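Local coordinates for protein argonaute (PDB 5G5S) that cleaves single-stranded target DNA as an endonuclease guided by short single-stranded DNAs and may defend its archaeal host against invading genetic elements, at residues R580-K588 with R643-G651; P301-N311 with V607-F618. All coordinates share one frame; numbering follows the deposited sequence.

Interaction 1 of 2, residues R580-K588 with R643-G651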
loop_
_atom_site.group_PDB
_atom_site.type_symbol
_atom_site.label_atom_id
_atom_site.label_comp_id
_atom_site.label_asym_id
_atom_site.label_seq_id
_atom_site.Cartn_x
_atom_site.Cartn_y
_atom_site.Cartn_z
ATOM N N ARG A 580 -11.067 -1.497 21.433
ATOM C CA ARG A 580 -10.174 -1.831 22.551
ATOM C C ARG A 580 -10.765 -2.797 23.568
ATOM O O ARG A 580 -10.123 -3.786 23.907
ATOM C CB ARG A 580 -9.614 -0.570 23.238
ATOM C CG ARG A 580 -8.662 0.249 22.354
ATOM C CD ARG A 580 -7.892 1.321 23.116
ATOM N NE ARG A 580 -8.759 2.271 23.821
ATOM C CZ ARG A 580 -8.512 2.764 25.034
ATOM N NH1 ARG A 580 -7.422 2.400 25.699
ATOM N NH2 ARG A 580 -9.356 3.620 25.593
ATOM N N ASN A 581 -11.992 -2.537 24.019
ATOM C CA ASN A 581 -12.695 -3.388 24.975
ATOM C C ASN A 581 -13.123 -4.708 24.344
ATOM O O ASN A 581 -13.099 -5.735 25.024
ATOM C CB ASN A 581 -13.895 -2.671 25.567
ATOM C CG ASN A 581 -14.621 -3.509 26.592
ATOM O OD1 ASN A 581 -14.128 -3.731 27.705
ATOM N ND2 ASN A 581 -15.751 -4.086 26.192
ATOM N N ASP A 582 -13.540 -4.680 23.067
ATOM C CA ASP A 582 -13.947 -5.880 22.337
ATOM C C ASP A 582 -12.737 -6.798 22.134
ATOM O O ASP A 582 -12.879 -8.021 22.223
ATOM C CB ASP A 582 -14.576 -5.510 20.980
ATOM C CG ASP A 582 -15.968 -4.899 21.026
ATOM O OD1 ASP A 582 -16.350 -4.362 22.087
ATOM O OD2 ASP A 582 -16.655 -4.914 19.981
ATOM N N LEU A 583 -11.546 -6.199 21.883
ATOM C CA LEU A 583 -10.292 -6.933 21.710
ATOM C C LEU A 583 -9.802 -7.505 23.030
ATOM O O LEU A 583 -9.256 -8.604 23.039
ATOM C CB LEU A 583 -9.222 -6.095 21.011
ATOM C CG LEU A 583 -9.446 -5.794 19.523
ATOM C CD1 LEU A 583 -8.391 -4.848 19.009
ATOM C CD2 LEU A 583 -9.480 -7.069 18.681
ATOM N N LYS A 584 -10.074 -6.801 24.150
ATOM C CA LYS A 584 -9.792 -7.257 25.514
ATOM C C LYS A 584 -10.611 -8.526 25.805
ATOM O O LYS A 584 -10.049 -9.496 26.301
ATOM C CB LYS A 584 -10.131 -6.169 26.548
ATOM C CG LYS A 584 -9.011 -5.166 26.769
ATOM C CD LYS A 584 -9.207 -4.375 28.065
ATOM C CE LYS A 584 -9.760 -2.994 27.830
ATOM N NZ LYS A 584 -10.075 -2.306 29.110
ATOM N N GLU A 585 -11.913 -8.534 25.436
ATOM C CA GLU A 585 -12.828 -9.673 25.621
ATOM C C GLU A 585 -12.491 -10.863 24.715
ATOM O O GLU A 585 -12.535 -12.001 25.176
ATOM C CB GLU A 585 -14.307 -9.253 25.449
ATOM C CG GLU A 585 -14.806 -8.232 26.464
ATOM C CD GLU A 585 -14.637 -8.610 27.923
ATOM O OE1 GLU A 585 -15.286 -9.587 28.363
ATOM O OE2 GLU A 585 -13.842 -7.940 28.620
ATOM N N ILE A 586 -12.156 -10.599 23.440
ATOM C CA ILE A 586 -11.781 -11.607 22.447
ATOM C C ILE A 586 -10.538 -12.415 22.881
ATOM O O ILE A 586 -10.528 -13.636 22.714
ATOM C CB ILE A 586 -11.688 -10.974 21.016
ATOM C CG1 ILE A 586 -12.923 -11.329 20.189
ATOM C CG2 ILE A 586 -10.410 -11.344 20.259
ATOM C CD1 ILE A 586 -13.264 -10.332 19.095
ATOM N N SER A 587 -9.519 -11.736 23.463
ATOM C CA SER A 587 -8.280 -12.360 23.927
ATOM C C SER A 587 -8.553 -13.373 25.026
ATOM O O SER A 587 -7.960 -14.455 25.015
ATOM C CB SER A 587 -7.270 -11.309 24.393
ATOM O OG SER A 587 -7.680 -10.651 25.584
ATOM N N LYS A 588 -9.456 -13.033 25.975
ATOM C CA LYS A 588 -9.803 -13.972 27.033
ATOM C C LYS A 588 -10.762 -15.060 26.553
ATOM O O LYS A 588 -10.655 -16.195 27.004
ATOM C CB LYS A 588 -10.189 -13.293 28.362
ATOM C CG LYS A 588 -11.499 -12.527 28.404
ATOM C CD LYS A 588 -11.669 -11.948 29.801
ATOM C CE LYS A 588 -12.902 -11.097 29.951
ATOM N NZ LYS A 588 -13.081 -10.633 31.353
ATOM N N ARG A 643 -0.994 -4.977 22.687
ATOM C CA ARG A 643 -1.097 -6.376 23.074
ATOM C C ARG A 643 -2.346 -6.615 23.896
ATOM O O ARG A 643 -2.516 -5.991 24.945
ATOM C CB ARG A 643 0.159 -6.814 23.847
ATOM C CG ARG A 643 0.064 -8.237 24.401
ATOM C CD ARG A 643 1.305 -8.622 25.146
ATOM N NE ARG A 643 2.454 -8.768 24.253
ATOM C CZ ARG A 643 3.719 -8.690 24.643
ATOM N NH1 ARG A 643 4.015 -8.454 25.913
ATOM N NH2 ARG A 643 4.700 -8.823 23.761
ATOM N N PHE A 644 -3.209 -7.537 23.424
ATOM C CA PHE A 644 -4.416 -7.969 24.134
ATOM C C PHE A 644 -4.162 -9.395 24.572
ATOM O O PHE A 644 -3.992 -10.285 23.739
ATOM C CB PHE A 644 -5.692 -7.843 23.268
ATOM C CG PHE A 644 -5.907 -6.429 22.781
ATOM C CD1 PHE A 644 -5.334 -5.992 21.589
ATOM C CD2 PHE A 644 -6.626 -5.514 23.548
ATOM C CE1 PHE A 644 -5.490 -4.672 21.167
ATOM C CE2 PHE A 644 -6.803 -4.200 23.109
ATOM C CZ PHE A 644 -6.251 -3.792 21.914
ATOM N N ASN A 645 -4.089 -9.594 25.885
ATOM C CA ASN A 645 -3.778 -10.878 26.504
ATOM C C ASN A 645 -4.487 -10.966 27.862
ATOM O O ASN A 645 -4.389 -10.031 28.665
ATOM C CB ASN A 645 -2.233 -10.991 26.683
ATOM C CG ASN A 645 -1.693 -12.360 27.045
ATOM O OD1 ASN A 645 -2.288 -13.114 27.800
ATOM N ND2 ASN A 645 -0.493 -12.681 26.579
ATOM N N CYS A 646 -5.206 -12.075 28.114
ATOM C CA CYS A 646 -5.902 -12.316 29.387
ATOM C C CYS A 646 -6.853 -11.176 29.813
ATOM O O CYS A 646 -6.915 -10.827 30.998
ATOM C CB CYS A 646 -4.895 -12.651 30.490
ATOM S SG CYS A 646 -5.589 -13.605 31.861
ATOM N N GLY A 647 -7.554 -10.593 28.844
ATOM C CA GLY A 647 -8.490 -9.504 29.097
ATOM C C GLY A 647 -7.845 -8.157 29.370
ATOM O O GLY A 647 -8.545 -7.208 29.734
ATOM N N ASN A 648 -6.513 -8.054 29.192
ATOM C CA ASN A 648 -5.794 -6.799 29.428
ATOM C C ASN A 648 -5.282 -6.180 28.150
ATOM O O ASN A 648 -4.979 -6.890 27.195
ATOM C CB ASN A 648 -4.618 -6.979 30.405
ATOM C CG ASN A 648 -4.946 -7.645 31.713
ATOM O OD1 ASN A 648 -4.286 -8.612 32.108
ATOM N ND2 ASN A 648 -5.951 -7.138 32.424
ATOM N N GLU A 649 -5.167 -4.847 28.152
ATOM C CA GLU A 649 -4.620 -4.060 27.055
ATOM C C GLU A 649 -3.258 -3.528 27.527
ATOM O O GLU A 649 -3.138 -3.019 28.647
ATOM C CB GLU A 649 -5.555 -2.901 26.674
ATOM C CG GLU A 649 -5.038 -2.089 25.488
ATOM C CD GLU A 649 -5.783 -0.800 25.205
ATOM O OE1 GLU A 649 -6.950 -0.671 25.641
ATOM O OE2 GLU A 649 -5.195 0.083 24.540
ATOM N N GLU A 650 -2.246 -3.638 26.653
ATOM C CA GLU A 650 -0.873 -3.223 26.932
ATOM C C GLU A 650 -0.259 -2.593 25.686
ATOM O O GLU A 650 -0.291 -3.187 24.604
ATOM C CB GLU A 650 -0.079 -4.471 27.356
ATOM C CG GLU A 650 1.365 -4.293 27.762
ATOM C CD GLU A 650 2.016 -5.593 28.202
ATOM O OE1 GLU A 650 1.299 -6.621 28.283
ATOM O OE2 GLU A 650 3.238 -5.582 28.485
ATOM N N GLY A 651 0.269 -1.386 25.861
ATOM C CA GLY A 651 0.986 -0.640 24.838
ATOM C C GLY A 651 2.446 -1.033 24.875
ATOM O O GLY A 651 3.087 -0.916 25.921
#
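Helix 580-588 lies against the end of a beta hairpin, where Lys584 meets Gly647 and Ser587 meets Asn645; its axis passes 6.9 Å from that of strand 643-645 at a crossing angle of -44°, and the two strands are joined by a type I' turn from Asn645 to Asn648. The apolar centre of the contact is Phe644. Leu583 CB sits over the middle of one face of its ring, a CH-pi contact 3.6 Å from the centroid, while the CD1 branch of Leu583 reaches CE1 of the same ring. With CG of Phe644 anti to the carbonyl carbon (chi1 -58°), the ring is turned towards the helix, its CD2 near Lys584 N and its CE2 near Arg580 O.

Ser587 ties the turn to the helix. Its hydroxyl donates to Lys584 O one helical turn earlier, OG to O 2.7 Å, and accepts from Gly647 N, with 3.3 Å between N and OG. Lys584 O is in turn met by Gly647 CA at 3.2 Å in a nearly straight CA-H...O contact, so one carbonyl serves both the serine and the turn. The aliphatic part of Lys584 runs past Gly647 O towards Glu649, its CG 4.1 Å from Glu649 CB. Near the start of the segment, the extended Glu649 side chain brings its carboxylate to Arg580 in a salt bridge, NH1 to OE1 3.1 Å. Both hydrogen bonds within it are weak, the two flat groups are turned 82° apart, and Arg580 NH2 is bonded instead to Asn577.

Leu583 also packs on Leu547 and Ile551 of helix 547-556. Helix 577-590 thus packs against the turn end of the hairpin, where Phe644 of strand 636-645 pairs with Ile594 of strand 593-600.

Interaction 2 of 2, residues P301-N311 with V607-F618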
loop_
_atom_site.group_PDB
_atom_site.type_symbol
_atom_site.label_atom_id
_atom_site.label_comp_id
_atom_site.label_asym_id
_atom_site.label_seq_id
_atom_site.Cartn_x
_atom_site.Cartn_y
_atom_site.Cartn_z
ATOM N N PRO A 301 18.551 20.062 10.912
ATOM C CA PRO A 301 17.671 18.880 10.992
ATOM C C PRO A 301 18.114 17.943 12.122
ATOM O O PRO A 301 19.285 17.960 12.497
ATOM C CB PRO A 301 17.779 18.247 9.599
ATOM C CG PRO A 301 19.088 18.700 9.067
ATOM C CD PRO A 301 19.491 19.966 9.776
ATOM N N LYS A 302 17.176 17.189 12.712
ATOM C CA LYS A 302 17.493 16.282 13.816
ATOM C C LYS A 302 18.399 15.128 13.380
ATOM O O LYS A 302 18.128 14.450 12.390
ATOM C CB LYS A 302 16.205 15.762 14.509
ATOM C CG LYS A 302 16.395 14.816 15.722
ATOM C CD LYS A 302 17.100 15.471 16.920
ATOM C CE LYS A 302 17.070 14.626 18.176
ATOM N NZ LYS A 302 18.149 13.604 18.202
ATOM N N GLU A 303 19.483 14.922 14.125
ATOM C CA GLU A 303 20.380 13.807 13.864
ATOM C C GLU A 303 19.905 12.653 14.738
ATOM O O GLU A 303 19.684 12.831 15.939
ATOM C CB GLU A 303 21.835 14.181 14.144
ATOM C CG GLU A 303 22.792 13.580 13.134
ATOM C CD GLU A 303 24.199 14.145 13.165
ATOM O OE1 GLU A 303 24.811 14.193 14.259
ATOM O OE2 GLU A 303 24.697 14.524 12.080
ATOM N N LEU A 304 19.712 11.490 14.126
ATOM C CA LEU A 304 19.189 10.313 14.796
ATOM C C LEU A 304 20.066 9.083 14.593
ATOM O O LEU A 304 20.584 8.882 13.494
ATOM C CB LEU A 304 17.775 10.051 14.229
ATOM C CG LEU A 304 16.819 9.205 15.042
ATOM C CD1 LEU A 304 16.604 9.793 16.438
ATOM C CD2 LEU A 304 15.497 9.058 14.307
ATOM N N GLU A 305 20.182 8.239 15.643
ATOM C CA GLU A 305 20.932 6.981 15.623
ATOM C C GLU A 305 20.036 5.862 15.063
ATOM O O GLU A 305 18.908 5.683 15.524
ATOM C CB GLU A 305 21.435 6.620 17.028
ATOM C CG GLU A 305 22.599 7.468 17.514
ATOM C CD GLU A 305 23.088 7.121 18.907
ATOM O OE1 GLU A 305 22.264 7.116 19.851
ATOM O OE2 GLU A 305 24.307 6.878 19.060
ATOM N N PHE A 306 20.546 5.117 14.068
ATOM C CA PHE A 306 19.826 4.041 13.384
ATOM C C PHE A 306 20.499 2.682 13.551
ATOM O O PHE A 306 21.709 2.562 13.358
ATOM C CB PHE A 306 19.707 4.354 11.863
ATOM C CG PHE A 306 18.609 5.309 11.449
ATOM C CD1 PHE A 306 18.732 6.677 11.670
ATOM C CD2 PHE A 306 17.473 4.847 10.798
ATOM C CE1 PHE A 306 17.720 7.560 11.276
ATOM C CE2 PHE A 306 16.456 5.730 10.415
ATOM C CZ PHE A 306 16.585 7.078 10.660
ATOM N N MET A 307 19.700 1.653 13.859
ATOM C CA MET A 307 20.167 0.272 13.912
ATOM C C MET A 307 20.220 -0.212 12.439
ATOM O O MET A 307 19.506 0.325 11.580
ATOM C CB MET A 307 19.190 -0.624 14.734
ATOM C CG MET A 307 17.928 -1.029 13.952
ATOM S SD MET A 307 16.796 -2.228 14.696
ATOM C CE MET A 307 17.600 -3.728 14.303
ATOM N N LYS A 308 21.039 -1.228 12.159
ATOM C CA LYS A 308 21.097 -1.827 10.830
ATOM C C LYS A 308 20.513 -3.230 10.963
ATOM O O LYS A 308 20.859 -3.944 11.903
ATOM C CB LYS A 308 22.527 -1.846 10.266
ATOM C CG LYS A 308 22.541 -2.040 8.745
ATOM C CD LYS A 308 23.799 -1.484 8.093
ATOM C CE LYS A 308 23.542 -0.261 7.239
ATOM N NZ LYS A 308 22.870 -0.600 5.961
ATOM N N PHE A 309 19.576 -3.603 10.081
ATOM C CA PHE A 309 18.950 -4.914 10.165
ATOM C C PHE A 309 19.875 -6.028 9.696
ATOM O O PHE A 309 20.724 -5.809 8.836
ATOM C CB PHE A 309 17.629 -4.950 9.372
ATOM C CG PHE A 309 16.621 -3.879 9.711
ATOM C CD1 PHE A 309 16.185 -3.699 11.020
ATOM C CD2 PHE A 309 16.049 -3.101 8.713
ATOM C CE1 PHE A 309 15.242 -2.718 11.329
ATOM C CE2 PHE A 309 15.094 -2.131 9.018
ATOM C CZ PHE A 309 14.695 -1.945 10.325
ATOM N N ASN A 310 19.713 -7.226 10.261
ATOM C CA ASN A 310 20.508 -8.374 9.832
ATOM C C ASN A 310 19.955 -8.900 8.529
ATOM O O ASN A 310 18.738 -8.845 8.309
ATOM C CB ASN A 310 20.481 -9.476 10.890
ATOM C CG ASN A 310 21.031 -9.050 12.222
ATOM O OD1 ASN A 310 22.047 -8.343 12.310
ATOM N ND2 ASN A 310 20.363 -9.469 13.282
ATOM N N ASN A 311 20.834 -9.396 7.657
ATOM C CA ASN A 311 20.432 -9.958 6.375
ATOM C C ASN A 311 20.020 -11.402 6.650
ATOM O O ASN A 311 20.824 -12.327 6.523
ATOM C CB ASN A 311 21.580 -9.852 5.364
ATOM C CG ASN A 311 21.209 -10.275 3.966
ATOM O OD1 ASN A 311 20.110 -9.996 3.472
ATOM N ND2 ASN A 311 22.145 -10.922 3.285
ATOM N N VAL A 607 14.239 10.551 5.671
ATOM C CA VAL A 607 15.603 10.290 6.147
ATOM C C VAL A 607 16.539 10.788 5.050
ATOM O O VAL A 607 16.454 10.333 3.908
ATOM C CB VAL A 607 15.871 8.810 6.533
ATOM C CG1 VAL A 607 17.168 8.687 7.331
ATOM C CG2 VAL A 607 14.707 8.225 7.327
ATOM N N PHE A 608 17.399 11.764 5.385
ATOM C CA PHE A 608 18.305 12.374 4.422
ATOM C C PHE A 608 19.525 11.471 4.152
ATOM O O PHE A 608 20.650 11.806 4.531
ATOM C CB PHE A 608 18.691 13.809 4.858
ATOM C CG PHE A 608 17.568 14.770 5.223
ATOM C CD1 PHE A 608 16.257 14.540 4.798
ATOM C CD2 PHE A 608 17.834 15.931 5.942
ATOM C CE1 PHE A 608 15.228 15.422 5.142
ATOM C CE2 PHE A 608 16.810 16.831 6.254
ATOM C CZ PHE A 608 15.517 16.573 5.850
ATOM N N THR A 609 19.271 10.297 3.520
ATOM C CA THR A 609 20.280 9.290 3.169
ATOM C C THR A 609 19.875 8.367 2.012
ATOM O O THR A 609 18.687 8.133 1.775
ATOM C CB THR A 609 20.700 8.454 4.402
ATOM O OG1 THR A 609 21.871 7.719 4.049
ATOM C CG2 THR A 609 19.599 7.475 4.884
ATOM N N SER A 610 20.874 7.768 1.367
ATOM C CA SER A 610 20.670 6.792 0.299
ATOM C C SER A 610 20.868 5.375 0.853
ATOM O O SER A 610 20.659 4.393 0.137
ATOM C CB SER A 610 21.607 7.065 -0.872
ATOM O OG SER A 610 21.297 8.320 -1.454
ATOM N N ASP A 611 21.249 5.278 2.138
ATOM C CA ASP A 611 21.429 4.009 2.844
ATOM C C ASP A 611 20.052 3.370 3.153
ATOM O O ASP A 611 19.028 4.058 3.176
ATOM C CB ASP A 611 22.279 4.207 4.118
ATOM C CG ASP A 611 22.776 2.933 4.795
ATOM O OD1 ASP A 611 22.806 1.866 4.122
ATOM O OD2 ASP A 611 23.129 2.998 5.996
ATOM N N TYR A 612 20.041 2.050 3.336
ATOM C CA TYR A 612 18.849 1.241 3.533
ATOM C C TYR A 612 19.155 0.090 4.483
ATOM O O TYR A 612 20.307 -0.061 4.885
ATOM C CB TYR A 612 18.344 0.719 2.168
ATOM C CG TYR A 612 19.322 -0.199 1.457
ATOM C CD1 TYR A 612 20.383 0.317 0.715
ATOM C CD2 TYR A 612 19.186 -1.583 1.525
ATOM C CE1 TYR A 612 21.307 -0.522 0.096
ATOM C CE2 TYR A 612 20.104 -2.432 0.907
ATOM C CZ TYR A 612 21.146 -1.898 0.169
ATOM O OH TYR A 612 22.022 -2.737 -0.483
ATOM N N ARG A 613 18.131 -0.745 4.818
ATOM C CA ARG A 613 18.241 -1.867 5.762
ATOM C C ARG A 613 18.503 -1.239 7.158
ATOM O O ARG A 613 19.219 -1.807 7.977
ATOM C CB ARG A 613 19.357 -2.846 5.313
ATOM C CG ARG A 613 19.323 -4.237 5.928
ATOM C CD ARG A 613 20.496 -5.072 5.428
ATOM N NE ARG A 613 21.548 -5.178 6.441
ATOM C CZ ARG A 613 22.656 -5.905 6.322
ATOM N NH1 ARG A 613 22.892 -6.592 5.211
ATOM N NH2 ARG A 613 23.537 -5.948 7.313
ATOM N N ILE A 614 17.876 -0.053 7.411
ATOM C CA ILE A 614 18.001 0.751 8.634
ATOM C C ILE A 614 16.661 1.094 9.296
ATOM O O ILE A 614 15.641 1.248 8.621
ATOM C CB ILE A 614 18.917 2.010 8.447
ATOM C CG1 ILE A 614 18.389 2.955 7.336
ATOM C CG2 ILE A 614 20.387 1.610 8.220
ATOM C CD1 ILE A 614 18.901 4.392 7.424
ATOM N N GLY A 615 16.700 1.226 10.616
ATOM C CA GLY A 615 15.534 1.533 11.429
ATOM C C GLY A 615 15.869 2.317 12.674
ATOM O O GLY A 615 16.938 2.132 13.265
ATOM N N SER A 616 14.957 3.216 13.074
ATOM C CA SER A 616 15.117 4.029 14.283
ATOM C C SER A 616 13.757 4.312 14.934
ATOM O O SER A 616 12.727 3.888 14.405
ATOM C CB SER A 616 15.880 5.314 13.984
ATOM O OG SER A 616 16.303 5.937 15.182
ATOM N N VAL A 617 13.760 4.943 16.127
ATOM C CA VAL A 617 12.548 5.272 16.884
ATOM C C VAL A 617 12.558 6.778 17.188
ATOM O O VAL A 617 13.500 7.276 17.797
ATOM C CB VAL A 617 12.377 4.404 18.171
ATOM C CG1 VAL A 617 11.196 4.879 19.019
ATOM C CG2 VAL A 617 12.223 2.921 17.836
ATOM N N PHE A 618 11.527 7.502 16.738
ATOM C CA PHE A 618 11.434 8.932 17.002
ATOM C C PHE A 618 10.112 9.231 17.712
ATOM O O PHE A 618 9.037 9.082 17.110
ATOM C CB PHE A 618 11.612 9.753 15.715
ATOM C CG PHE A 618 11.848 11.224 15.954
ATOM C CD1 PHE A 618 13.043 11.674 16.508
ATOM C CD2 PHE A 618 10.888 12.164 15.601
ATOM C CE1 PHE A 618 13.268 13.037 16.717
ATOM C CE2 PHE A 618 11.105 13.526 15.824
ATOM C CZ PHE A 618 12.292 13.953 16.385
#
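An antiparallel strand pair joins strand 302-308 to strand 614-618 of the PIWI region. Met307 and Gly615 form the hydrogen-bonded pair, Met307 N to Gly615 O 2.9 Å, and Lys308 with Ile614 the non-hydrogen-bonded one; Phe309 N to Arg613 O, 2.8 Å, continues the pairing. Further along, the Ser616 hydroxyl, anti to its own backbone N (chi1 -166°), donates to a backbone carbonyl, OG to Glu305 O 2.6 Å. Ser616 CB lies over the centre of one Phe306 ring face, 3.5 Å from the centroid. Val607 CG1 meets CZ of that ring, and Ile614 CD1 meets CD2. Lys308, bent at both outer torsions, curls back to two acceptors: NZ lies 2.8 Å from Tyr612 O, nearly in line with the carbonyl, and 3.1 Å from Asp611 OD1 in a salt bridge on the syn side. Asp611 OD2 bonds Tyr10 of strand 7-12, so one carboxylate links two neighbouring strands. Leu304 CD1 touches the edge of Phe618. Arg613, at positive phi, and Ile614 form a G1 bulge opposite strand 621-625, and strand 302-308, between strands 7-12 and 614-618, extends the mixed sheet of the RNase H-like PIWI fold.

Interactions 1 and 2 reach the same mixed sheet at separate places, their centres 32 Å apart and their nearest atoms about 12 Å apart, without touching. From strand 302-308 in interaction 2, the sheet passes through 614-618 and 621-625 to 636-645, the strand that enters interaction 1. Along the chain the segments alternate: 301-311, 580-588, 607-618, 643-651. The last three belong to the PIWI region; 301-311 comes nearly 300 residues before its partner. Interaction 1 thus joins a helix to a hairpin within that region, and interaction 2 ties a distant part of the chain to its sheet. Both lie away from the probable catalytic residues and the guide-binding residues.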